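Local coordinates for protein phenolic acid decarboxylase (Sedimentibacter hydroxybenzoicus, PDB 7AE5) that catalyses the reversible, non-oxidative decarboxylation of 4-hydroxybenzoate and 3,4-dihydroxybenzoate, as a UbiD-family enzyme that uses prenylated FMN and manganese, at residues Gly69-His74 with Met321-Ser326; Asp88-Leu93 with Asp393-Glu398; Glu92-Trp97 with Leu329-Lys334. All coordinates share one frame; numbering follows the deposited sequence.

In the fold
All three contacts bring an element from the N-terminal part of the chain against one from the C-terminal part, and in each case more than 200 residues separate the two segments. Helix 86-96 serves contacts 2 and 3, which share E92 and L93 and have centres about 12 Å apart; helix 323-336 serves contacts 1 and 3, with centres about 14 Å apart. Contact 1 lies about 10 Å from contact 2 and is the nearest to the chain's centre. Along the chain the order is 69-74, 88-93, 92-97, 321-326, 329-334 and 393-398, with the large antiparallel sheet threaded between the two groups. The contacts therefore join the N-terminal and C-terminal domains of the UbiD fold.

Contact 1 (Gly69-His74 with Met321-Ser326); sequences GSWQNH and MALNTS
The first turn of helix 71-77 faces the start of helix 323-336, the nearest alpha carbons being those of H74 and L323, 9.9 Å apart, so side chains span the gap. W71 carries most of the contact on its side. With its CG anti to the carbonyl carbon (chi1 -71°), the six-membered end of the indole extends to the second segment, where CH2 lies 3.7 Å from A322 CB and 3.9 Å from L323 CG. Both partners meet the ring obliquely. One face of the H74 imidazole is turned to W71 CZ3, which sits over its centre, 3.7 Å above the plane, while H74 CE1 comes within 4.0 Å of L323 CD1. The methyl CD1 of L323 is thus shared by both rings. A water adds a polar link, taking a bond from the backbone N of L323 (2.8 Å from N to the water) and a weak one from H74 NE2; the other ring nitrogen, ND1, bonds to OE1 of Q89. At the start of its helix, S70 is the N-cap, its OG accepting from N73 N. Cutting W71 back to an alanine is likely to open a gap beside A322 and L323 and to take the cover from one face of H74. Around this buried meeting of N-terminal and C-terminal domains, helix 86-96 places Q89 and L93 against L323, and M346 of strand 340-347 touches W71, A322 and L323.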
loop_
_atom_site.group_PDB
_atom_site.type_symbol
_atom_site.label_atom_id
_atom_site.label_comp_id
_atom_site.label_asym_id
_atom_site.label_seq_id
_atom_site.Cartn_x
_atom_site.Cartn_y
_atom_site.Cartn_z
ATOM N N GLY C 69 1.874 -28.443 -32.158
ATOM C CA GLY C 69 1.315 -28.404 -30.818
ATOM C C GLY C 69 2.006 -29.182 -29.714
ATOM O O GLY C 69 1.331 -29.842 -28.918
ATOM N N SER C 70 3.331 -29.098 -29.635
ATOM C CA SER C 70 4.086 -29.709 -28.546
ATOM C C SER C 70 5.545 -29.322 -28.705
ATOM O O SER C 70 6.004 -29.004 -29.805
ATOM C CB SER C 70 3.947 -31.236 -28.523
ATOM O OG SER C 70 4.631 -31.842 -29.609
ATOM N N TRP C 71 6.273 -29.357 -27.586
ATOM C CA TRP C 71 7.699 -29.070 -27.633
ATOM C C TRP C 71 8.481 -30.158 -28.351
ATOM O O TRP C 71 9.595 -29.897 -28.817
ATOM C CB TRP C 71 8.240 -28.863 -26.219
ATOM C CG TRP C 71 7.760 -27.582 -25.623
ATOM C CD1 TRP C 71 6.988 -27.428 -24.508
ATOM C CD2 TRP C 71 7.984 -26.265 -26.142
ATOM N NE1 TRP C 71 6.743 -26.094 -24.286
ATOM C CE2 TRP C 71 7.339 -25.361 -25.278
ATOM C CE3 TRP C 71 8.678 -25.764 -27.249
ATOM C CZ2 TRP C 71 7.366 -23.983 -25.485
ATOM C CZ3 TRP C 71 8.703 -24.396 -27.454
ATOM C CH2 TRP C 71 8.052 -23.521 -26.575
ATOM N N GLN C 72 7.925 -31.366 -28.455
ATOM C CA GLN C 72 8.540 -32.389 -29.292
ATOM C C GLN C 72 8.435 -32.012 -30.764
ATOM O O GLN C 72 9.430 -32.049 -31.498
ATOM C CB GLN C 72 7.890 -33.750 -29.033
ATOM C CG GLN C 72 8.347 -34.442 -27.754
ATOM C CD GLN C 72 7.882 -33.728 -26.498
ATOM O OE1 GLN C 72 6.854 -33.050 -26.499
ATOM N NE2 GLN C 72 8.637 -33.881 -25.416
ATOM N N ASN C 73 7.232 -31.639 -31.211
ATOM C CA ASN C 73 7.052 -31.198 -32.591
ATOM C C ASN C 73 7.849 -29.929 -32.869
ATOM O O ASN C 73 8.409 -29.765 -33.959
ATOM C CB ASN C 73 5.569 -30.964 -32.876
ATOM C CG ASN C 73 4.731 -32.207 -32.665
ATOM O OD1 ASN C 73 5.192 -33.191 -32.089
ATOM N ND2 ASN C 73 3.484 -32.164 -33.123
ATOM N N HIS C 74 7.898 -29.019 -31.894
ATOM C CA HIS C 74 8.684 -27.798 -32.042
ATOM C C HIS C 74 10.167 -28.113 -32.182
ATOM O O HIS C 74 10.862 -27.510 -33.009
ATOM C CB HIS C 74 8.438 -26.882 -30.843
ATOM C CG HIS C 74 8.877 -25.466 -31.053
ATOM N ND1 HIS C 74 10.196 -25.074 -30.974
ATOM C CD2 HIS C 74 8.167 -24.344 -31.320
ATOM C CE1 HIS C 74 10.281 -23.773 -31.191
ATOM N NE2 HIS C 74 9.063 -23.306 -31.405
ATOM N N MET C 321 3.634 -18.851 -30.939
ATOM C CA MET C 321 3.973 -17.529 -30.426
ATOM C C MET C 321 4.911 -17.586 -29.228
ATOM O O MET C 321 5.121 -16.558 -28.572
ATOM C CB MET C 321 2.706 -16.757 -30.041
ATOM C CG MET C 321 1.656 -16.682 -31.137
ATOM S SD MET C 321 0.023 -16.292 -30.481
ATOM C CE MET C 321 0.361 -14.756 -29.629
ATOM N N ALA C 322 5.485 -18.750 -28.927
ATOM C CA ALA C 322 6.214 -18.925 -27.671
ATOM C C ALA C 322 7.620 -18.335 -27.746
ATOM O O ALA C 322 7.905 -17.298 -27.139
ATOM C CB ALA C 322 6.260 -20.411 -27.301
ATOM N N LEU C 323 8.514 -18.990 -28.489
ATOM C CA LEU C 323 9.916 -18.591 -28.504
ATOM C C LEU C 323 10.209 -17.472 -29.495
ATOM O O LEU C 323 11.191 -16.743 -29.310
ATOM C CB LEU C 323 10.799 -19.802 -28.812
ATOM C CG LEU C 323 10.746 -20.934 -27.785
ATOM C CD1 LEU C 323 11.867 -21.932 -28.019
ATOM C CD2 LEU C 323 10.811 -20.376 -26.370
ATOM N N ASN C 324 9.394 -17.321 -30.542
ATOM C CA ASN C 324 9.576 -16.202 -31.457
ATOM C C ASN C 324 9.190 -14.877 -30.816
ATOM O O ASN C 324 9.545 -13.818 -31.344
ATOM C CB ASN C 324 8.768 -16.421 -32.738
ATOM C CG ASN C 324 7.385 -16.978 -32.468
ATOM O OD1 ASN C 324 7.163 -17.668 -31.472
ATOM N ND2 ASN C 324 6.445 -16.685 -33.361
ATOM N N THR C 325 8.461 -14.913 -29.700
ATOM C CA THR C 325 8.259 -13.714 -28.897
ATOM C C THR C 325 9.428 -13.494 -27.945
ATOM O O THR C 325 9.830 -12.351 -27.701
ATOM C CB THR C 325 6.948 -13.820 -28.113
ATOM O OG1 THR C 325 5.856 -14.016 -29.020
ATOM C CG2 THR C 325 6.702 -12.561 -27.288
ATOM N N SER C 326 10.001 -14.582 -27.426
ATOM C CA SER C 326 10.987 -14.485 -26.355
ATOM C C SER C 326 12.371 -14.106 -26.872
ATOM O O SER C 326 13.102 -13.371 -26.198
ATOM C CB SER C 326 11.053 -15.806 -25.590
ATOM O OG SER C 326 9.756 -16.300 -25.310
HETATM O O HOH W 1 7.939 -21.130 -30.176
#

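Contact 2 (Asp88-Leu93 with Asp393-Glu398); sequences DQFYEL and DPFNLE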
loop_
_atom_site.group_PDB
_atom_site.type_symbol
_atom_site.label_atom_id
_atom_site.label_comp_id
_atom_site.label_asym_id
_atom_site.label_seq_id
_atom_site.Cartn_x
_atom_site.Cartn_y
_atom_site.Cartn_z
ATOM N N ASP C 88 16.885 -25.164 -24.243
ATOM C CA ASP C 88 17.855 -25.438 -25.300
ATOM C C ASP C 88 17.286 -25.103 -26.672
ATOM O O ASP C 88 18.020 -24.652 -27.559
ATOM C CB ASP C 88 18.303 -26.897 -25.240
ATOM C CG ASP C 88 19.395 -27.127 -24.213
ATOM O OD1 ASP C 88 19.608 -28.293 -23.822
ATOM O OD2 ASP C 88 20.039 -26.142 -23.794
ATOM N N GLN C 89 15.982 -25.321 -26.871
ATOM C CA GLN C 89 15.342 -24.858 -28.099
ATOM C C GLN C 89 15.404 -23.342 -28.203
ATOM O O GLN C 89 15.550 -22.789 -29.300
ATOM C CB GLN C 89 13.887 -25.333 -28.157
ATOM C CG GLN C 89 13.698 -26.840 -28.207
ATOM C CD GLN C 89 12.275 -27.231 -28.574
ATOM O OE1 GLN C 89 11.689 -26.680 -29.505
ATOM N NE2 GLN C 89 11.713 -28.184 -27.838
ATOM N N PHE C 90 15.295 -22.652 -27.065
ATOM C CA PHE C 90 15.370 -21.195 -27.057
ATOM C C PHE C 90 16.756 -20.712 -27.471
ATOM O O PHE C 90 16.880 -19.729 -28.212
ATOM C CB PHE C 90 14.990 -20.676 -25.668
ATOM C CG PHE C 90 15.384 -19.247 -25.411
ATOM C CD1 PHE C 90 14.531 -18.211 -25.752
ATOM C CD2 PHE C 90 16.587 -18.942 -24.792
ATOM C CE1 PHE C 90 14.882 -16.898 -25.508
ATOM C CE2 PHE C 90 16.944 -17.631 -24.547
ATOM C CZ PHE C 90 16.088 -16.607 -24.904
ATOM N N TYR C 91 17.806 -21.394 -27.009
ATOM C CA TYR C 91 19.163 -20.980 -27.352
ATOM C C TYR C 91 19.480 -21.266 -28.813
ATOM O O TYR C 91 20.190 -20.490 -29.462
ATOM C CB TYR C 91 20.169 -21.674 -26.437
ATOM C CG TYR C 91 20.300 -21.012 -25.092
ATOM C CD1 TYR C 91 20.438 -19.634 -24.988
ATOM C CD2 TYR C 91 20.270 -21.759 -23.923
ATOM C CE1 TYR C 91 20.552 -19.021 -23.762
ATOM C CE2 TYR C 91 20.382 -21.155 -22.693
ATOM C CZ TYR C 91 20.523 -19.788 -22.619
ATOM O OH TYR C 91 20.637 -19.188 -21.393
ATOM N N GLU C 92 18.973 -22.380 -29.344
ATOM C CA GLU C 92 19.182 -22.682 -30.755
ATOM C C GLU C 92 18.465 -21.672 -31.644
ATOM O O GLU C 92 19.013 -21.233 -32.661
ATOM C CB GLU C 92 18.712 -24.104 -31.060
ATOM C CG GLU C 92 19.057 -24.595 -32.455
ATOM C CD GLU C 92 20.553 -24.640 -32.704
ATOM O OE1 GLU C 92 21.303 -24.992 -31.768
ATOM O OE2 GLU C 92 20.977 -24.329 -33.836
ATOM N N LEU C 93 17.239 -21.292 -31.274
ATOM C CA LEU C 93 16.530 -20.247 -32.009
ATOM C C LEU C 93 17.271 -18.920 -31.942
ATOM O O LEU C 93 17.356 -18.196 -32.942
ATOM C CB LEU C 93 15.109 -20.101 -31.466
ATOM C CG LEU C 93 14.038 -20.851 -32.249
ATOM C CD1 LEU C 93 12.657 -20.391 -31.844
ATOM C CD2 LEU C 93 14.260 -20.539 -33.718
ATOM N N ASP C 393 16.299 -22.387 -14.698
ATOM C CA ASP C 393 15.713 -22.437 -16.031
ATOM C C ASP C 393 14.369 -21.721 -16.004
ATOM O O ASP C 393 13.430 -22.223 -15.374
ATOM C CB ASP C 393 15.548 -23.895 -16.474
ATOM C CG ASP C 393 15.010 -24.033 -17.894
ATOM O OD1 ASP C 393 14.750 -23.007 -18.559
ATOM O OD2 ASP C 393 14.846 -25.185 -18.348
ATOM N N PRO C 394 14.224 -20.564 -16.659
ATOM C CA PRO C 394 12.940 -19.849 -16.613
ATOM C C PRO C 394 11.844 -20.506 -17.435
ATOM O O PRO C 394 10.695 -20.048 -17.379
ATOM C CB PRO C 394 13.295 -18.467 -17.169
ATOM C CG PRO C 394 14.400 -18.747 -18.131
ATOM C CD PRO C 394 15.195 -19.896 -17.544
ATOM N N PHE C 395 12.159 -21.550 -18.199
ATOM C CA PHE C 395 11.154 -22.320 -18.914
ATOM C C PHE C 395 10.678 -23.529 -18.123
ATOM O O PHE C 395 9.665 -24.136 -18.491
ATOM C CB PHE C 395 11.706 -22.771 -20.271
ATOM C CG PHE C 395 12.103 -21.634 -21.169
ATOM C CD1 PHE C 395 11.173 -21.032 -22.001
ATOM C CD2 PHE C 395 13.405 -21.159 -21.173
ATOM C CE1 PHE C 395 11.536 -19.981 -22.824
ATOM C CE2 PHE C 395 13.774 -20.112 -21.993
ATOM C CZ PHE C 395 12.840 -19.520 -22.819
ATOM N N ASN C 396 11.388 -23.894 -17.057
ATOM C CA ASN C 396 10.983 -24.971 -16.158
ATOM C C ASN C 396 10.162 -24.333 -15.046
ATOM O O ASN C 396 10.695 -23.848 -14.047
ATOM C CB ASN C 396 12.203 -25.710 -15.622
ATOM C CG ASN C 396 11.840 -26.952 -14.826
ATOM O OD1 ASN C 396 10.916 -26.940 -14.012
ATOM N ND2 ASN C 396 12.574 -28.032 -15.058
ATOM N N LEU C 397 8.839 -24.328 -15.227
ATOM C CA LEU C 397 7.964 -23.653 -14.276
ATOM C C LEU C 397 8.043 -24.280 -12.887
ATOM O O LEU C 397 7.806 -23.596 -11.885
ATOM C CB LEU C 397 6.528 -23.667 -14.798
ATOM C CG LEU C 397 6.341 -22.909 -16.113
ATOM C CD1 LEU C 397 4.876 -22.838 -16.512
ATOM C CD2 LEU C 397 6.931 -21.514 -15.987
ATOM N N GLU C 398 8.374 -25.570 -12.807
ATOM C CA GLU C 398 8.613 -26.192 -11.508
ATOM C C GLU C 398 9.830 -25.579 -10.825
ATOM O O GLU C 398 9.855 -25.427 -9.598
ATOM C CB GLU C 398 8.785 -27.703 -11.674
ATOM C CG GLU C 398 7.498 -28.433 -12.028
ATOM C CD GLU C 398 7.173 -28.367 -13.510
ATOM O OE1 GLU C 398 6.010 -28.638 -13.876
ATOM O OE2 GLU C 398 8.078 -28.039 -14.308
#
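An Asx turn inside a type I beta turn, D393 to N396, carries the loop just before helix 397-407 up to helix 86-96, and the residue it presents is F395. Its ring meets that of F90 obliquely, with centroids 5.3 Å apart and planes at 44°. The leading atom is F395 CZ, which lies 3.6 Å from F90 CD1 and just as near CG; F395 CE2 follows, 3.9 Å from F90 CB. F90 points out from its helix with CG anti to the backbone N (chi1 164°), so that CB and the near ring atoms CG and CD1 receive the far end of the other phenyl. Within the turn, D393 OD1 accepts from F395 N at 3.0 Å, the donor standing well above the carboxylate plane, and the same oxygen lies at the edge of the F395 ring. The turn closes with N396 N bonded to D393 O at 3.1 Å. Y330 meets F90 edge-to-face, and M346 and L323 touch F395. Across the two segments the contact is wholly apolar, resting on van der Waals contact between two rings, while the polar bonds stay inside the turn and fix the backbone that bears F395.

Contact 3 (Glu92-Trp97 with Leu329-Lys334); sequences ELNRRW and LYKQLK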
loop_
_atom_site.group_PDB
_atom_site.type_symbol
_atom_site.label_atom_id
_atom_site.label_comp_id
_atom_site.label_asym_id
_atom_site.label_seq_id
_atom_site.Cartn_x
_atom_site.Cartn_y
_atom_site.Cartn_z
ATOM N N GLU C 92 18.973 -22.380 -29.344
ATOM C CA GLU C 92 19.182 -22.682 -30.755
ATOM C C GLU C 92 18.465 -21.672 -31.644
ATOM O O GLU C 92 19.013 -21.233 -32.661
ATOM C CB GLU C 92 18.712 -24.104 -31.060
ATOM C CG GLU C 92 19.057 -24.595 -32.455
ATOM C CD GLU C 92 20.553 -24.640 -32.704
ATOM O OE1 GLU C 92 21.303 -24.992 -31.768
ATOM O OE2 GLU C 92 20.977 -24.329 -33.836
ATOM N N LEU C 93 17.239 -21.292 -31.274
ATOM C CA LEU C 93 16.530 -20.247 -32.009
ATOM C C LEU C 93 17.271 -18.920 -31.942
ATOM O O LEU C 93 17.356 -18.196 -32.942
ATOM C CB LEU C 93 15.109 -20.101 -31.466
ATOM C CG LEU C 93 14.038 -20.851 -32.249
ATOM C CD1 LEU C 93 12.657 -20.391 -31.844
ATOM C CD2 LEU C 93 14.260 -20.539 -33.718
ATOM N N ASN C 94 17.810 -18.580 -30.770
ATOM C CA ASN C 94 18.541 -17.325 -30.631
ATOM C C ASN C 94 19.823 -17.340 -31.453
ATOM O O ASN C 94 20.224 -16.308 -32.007
ATOM C CB ASN C 94 18.847 -17.060 -29.159
ATOM C CG ASN C 94 19.655 -15.797 -28.952
ATOM O OD1 ASN C 94 19.202 -14.698 -29.271
ATOM N ND2 ASN C 94 20.862 -15.946 -28.419
ATOM N N ARG C 95 20.479 -18.498 -31.546
ATOM C CA ARG C 95 21.712 -18.591 -32.321
ATOM C C ARG C 95 21.447 -18.406 -33.812
ATOM O O ARG C 95 22.253 -17.789 -34.517
ATOM C CB ARG C 95 22.393 -19.934 -32.054
ATOM C CG ARG C 95 23.739 -20.104 -32.740
ATOM C CD ARG C 95 24.226 -21.543 -32.652
ATOM N NE ARG C 95 23.392 -22.448 -33.433
ATOM C CZ ARG C 95 23.478 -22.601 -34.747
ATOM N NH1 ARG C 95 24.361 -21.926 -35.465
ATOM N NH2 ARG C 95 22.658 -23.452 -35.356
ATOM N N ARG C 96 20.322 -18.923 -34.306
ATOM C CA ARG C 96 19.989 -18.832 -35.723
ATOM C C ARG C 96 19.314 -17.518 -36.099
ATOM O O ARG C 96 19.177 -17.239 -37.295
ATOM C CB ARG C 96 19.067 -19.988 -36.123
ATOM C CG ARG C 96 19.569 -21.375 -35.748
ATOM C CD ARG C 96 18.765 -22.462 -36.450
ATOM N NE ARG C 96 19.097 -23.796 -35.961
ATOM C CZ ARG C 96 18.328 -24.866 -36.114
ATOM N NH1 ARG C 96 17.165 -24.798 -36.742
ATOM N NH2 ARG C 96 18.734 -26.033 -35.622
ATOM N N TRP C 97 18.913 -16.708 -35.113
ATOM C CA TRP C 97 17.970 -15.621 -35.364
ATOM C C TRP C 97 18.506 -14.603 -36.365
ATOM O O TRP C 97 17.760 -14.125 -37.228
ATOM C CB TRP C 97 17.613 -14.926 -34.048
ATOM C CG TRP C 97 16.321 -14.158 -34.106
ATOM C CD1 TRP C 97 16.178 -12.814 -34.287
ATOM C CD2 TRP C 97 14.993 -14.688 -33.985
ATOM N NE1 TRP C 97 14.849 -12.472 -34.285
ATOM C CE2 TRP C 97 14.099 -13.604 -34.101
ATOM C CE3 TRP C 97 14.473 -15.971 -33.788
ATOM C CZ2 TRP C 97 12.718 -13.763 -34.029
ATOM C CZ3 TRP C 97 13.101 -16.127 -33.717
ATOM C CH2 TRP C 97 12.240 -15.028 -33.836
ATOM N N LEU C 329 12.884 -10.206 -27.376
ATOM C CA LEU C 329 12.985 -9.529 -26.087
ATOM C C LEU C 329 14.311 -9.840 -25.406
ATOM O O LEU C 329 14.923 -8.961 -24.787
ATOM C CB LEU C 329 11.816 -9.926 -25.185
ATOM C CG LEU C 329 10.439 -9.389 -25.574
ATOM C CD1 LEU C 329 9.353 -10.032 -24.727
ATOM C CD2 LEU C 329 10.403 -7.876 -25.437
ATOM N N TYR C 330 14.771 -11.089 -25.511
ATOM C CA TYR C 330 16.065 -11.452 -24.941
ATOM C C TYR C 330 17.192 -10.648 -25.577
ATOM O O TYR C 330 18.111 -10.198 -24.884
ATOM C CB TYR C 330 16.304 -12.954 -25.115
ATOM C CG TYR C 330 17.734 -13.388 -24.887
ATOM C CD1 TYR C 330 18.242 -13.534 -23.602
ATOM C CD2 TYR C 330 18.576 -13.659 -25.959
ATOM C CE1 TYR C 330 19.550 -13.933 -23.392
ATOM C CE2 TYR C 330 19.885 -14.057 -25.759
ATOM C CZ TYR C 330 20.366 -14.193 -24.474
ATOM O OH TYR C 330 21.668 -14.590 -24.272
ATOM N N LYS C 331 17.132 -10.448 -26.896
ATOM C CA LYS C 331 18.183 -9.697 -27.575
ATOM C C LYS C 331 18.154 -8.222 -27.189
ATOM O O LYS C 331 19.208 -7.588 -27.075
ATOM C CB LYS C 331 18.052 -9.860 -29.089
ATOM C CG LYS C 331 18.501 -11.215 -29.612
ATOM C CD LYS C 331 18.466 -11.249 -31.131
ATOM C CE LYS C 331 18.923 -12.592 -31.674
ATOM N NZ LYS C 331 20.261 -12.991 -31.153
ATOM N N GLN C 332 16.960 -7.656 -26.991
ATOM C CA GLN C 332 16.871 -6.262 -26.566
ATOM C C GLN C 332 17.401 -6.080 -25.150
ATOM O O GLN C 332 18.106 -5.105 -24.868
ATOM C CB GLN C 332 15.428 -5.764 -26.669
ATOM C CG GLN C 332 14.768 -6.048 -28.009
ATOM C CD GLN C 332 13.325 -5.583 -28.071
ATOM O OE1 GLN C 332 12.670 -5.415 -27.045
ATOM N NE2 GLN C 332 12.818 -5.387 -29.283
ATOM N N LEU C 333 17.071 -7.005 -24.244
ATOM C CA LEU C 333 17.613 -6.932 -22.890
ATOM C C LEU C 333 19.123 -7.129 -22.891
ATOM O O LEU C 333 19.848 -6.449 -22.156
ATOM C CB LEU C 333 16.949 -7.979 -21.995
ATOM C CG LEU C 333 15.464 -7.846 -21.658
ATOM C CD1 LEU C 333 15.133 -8.689 -20.434
ATOM C CD2 LEU C 333 15.084 -6.396 -21.426
ATOM N N LYS C 334 19.614 -8.053 -23.720
ATOM C CA LYS C 334 21.028 -8.413 -23.683
ATOM C C LYS C 334 21.918 -7.289 -24.198
ATOM O O LYS C 334 23.088 -7.206 -23.808
ATOM C CB LYS C 334 21.258 -9.690 -24.494
ATOM C CG LYS C 334 22.642 -10.295 -24.340
ATOM C CD LYS C 334 22.719 -11.196 -23.121
ATOM C CE LYS C 334 23.934 -12.106 -23.188
ATOM N NZ LYS C 334 24.082 -12.911 -21.946
#
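The amide of N94 meets the CD2-CE2 side of the Y330 ring, the two planes standing 89° apart: N94 ND2 is 3.4 Å from Y330 CE2, and N94 OD1 is 3.5 Å from Y330 CD2. The oxygen also takes the main polar bond of the contact, from K331. The lysine comes from the opposite direction and its NZ donates to N94 OD1 at 2.8 Å, approaching from above the carbonyl plane, 45° out of it. A second, weak bond runs from the same NZ to the backbone O of N94, so the ammonium group straddles side chain and main chain of one residue. The extended chain of K331 carries CE to W97 CB, 3.6 Å away, and the bend at the last torsion (chi4 -54°) then turns NZ back to N94 OD1. The lysine's aliphatic end thus pads the root of the indole. On the far side of helix 86-96, E92 OE2 accepts from R96 NE (2.9 Å) through its anti lone pair; R95 closes this salt-bridge network through a contact modelled too short for its length to be trusted. Helix 86-96 thus meets helix 323-336 through a lysine-to-asparagine bond and packing against two aromatic rings, with the W97 side chain about 11 Å from that of E227, a predicted manganese ligand. A long, weak ion pair to D98 adds an acidic neighbour, which probably helps to balance the charge of K331. V327 of helix 323-336 touches N94 and W97, F230 of helix 227-234 meets the W97 ring edge-to-face, and Y330 also packs edge-to-face with F90 and against V340 and V343 of strand 340-347.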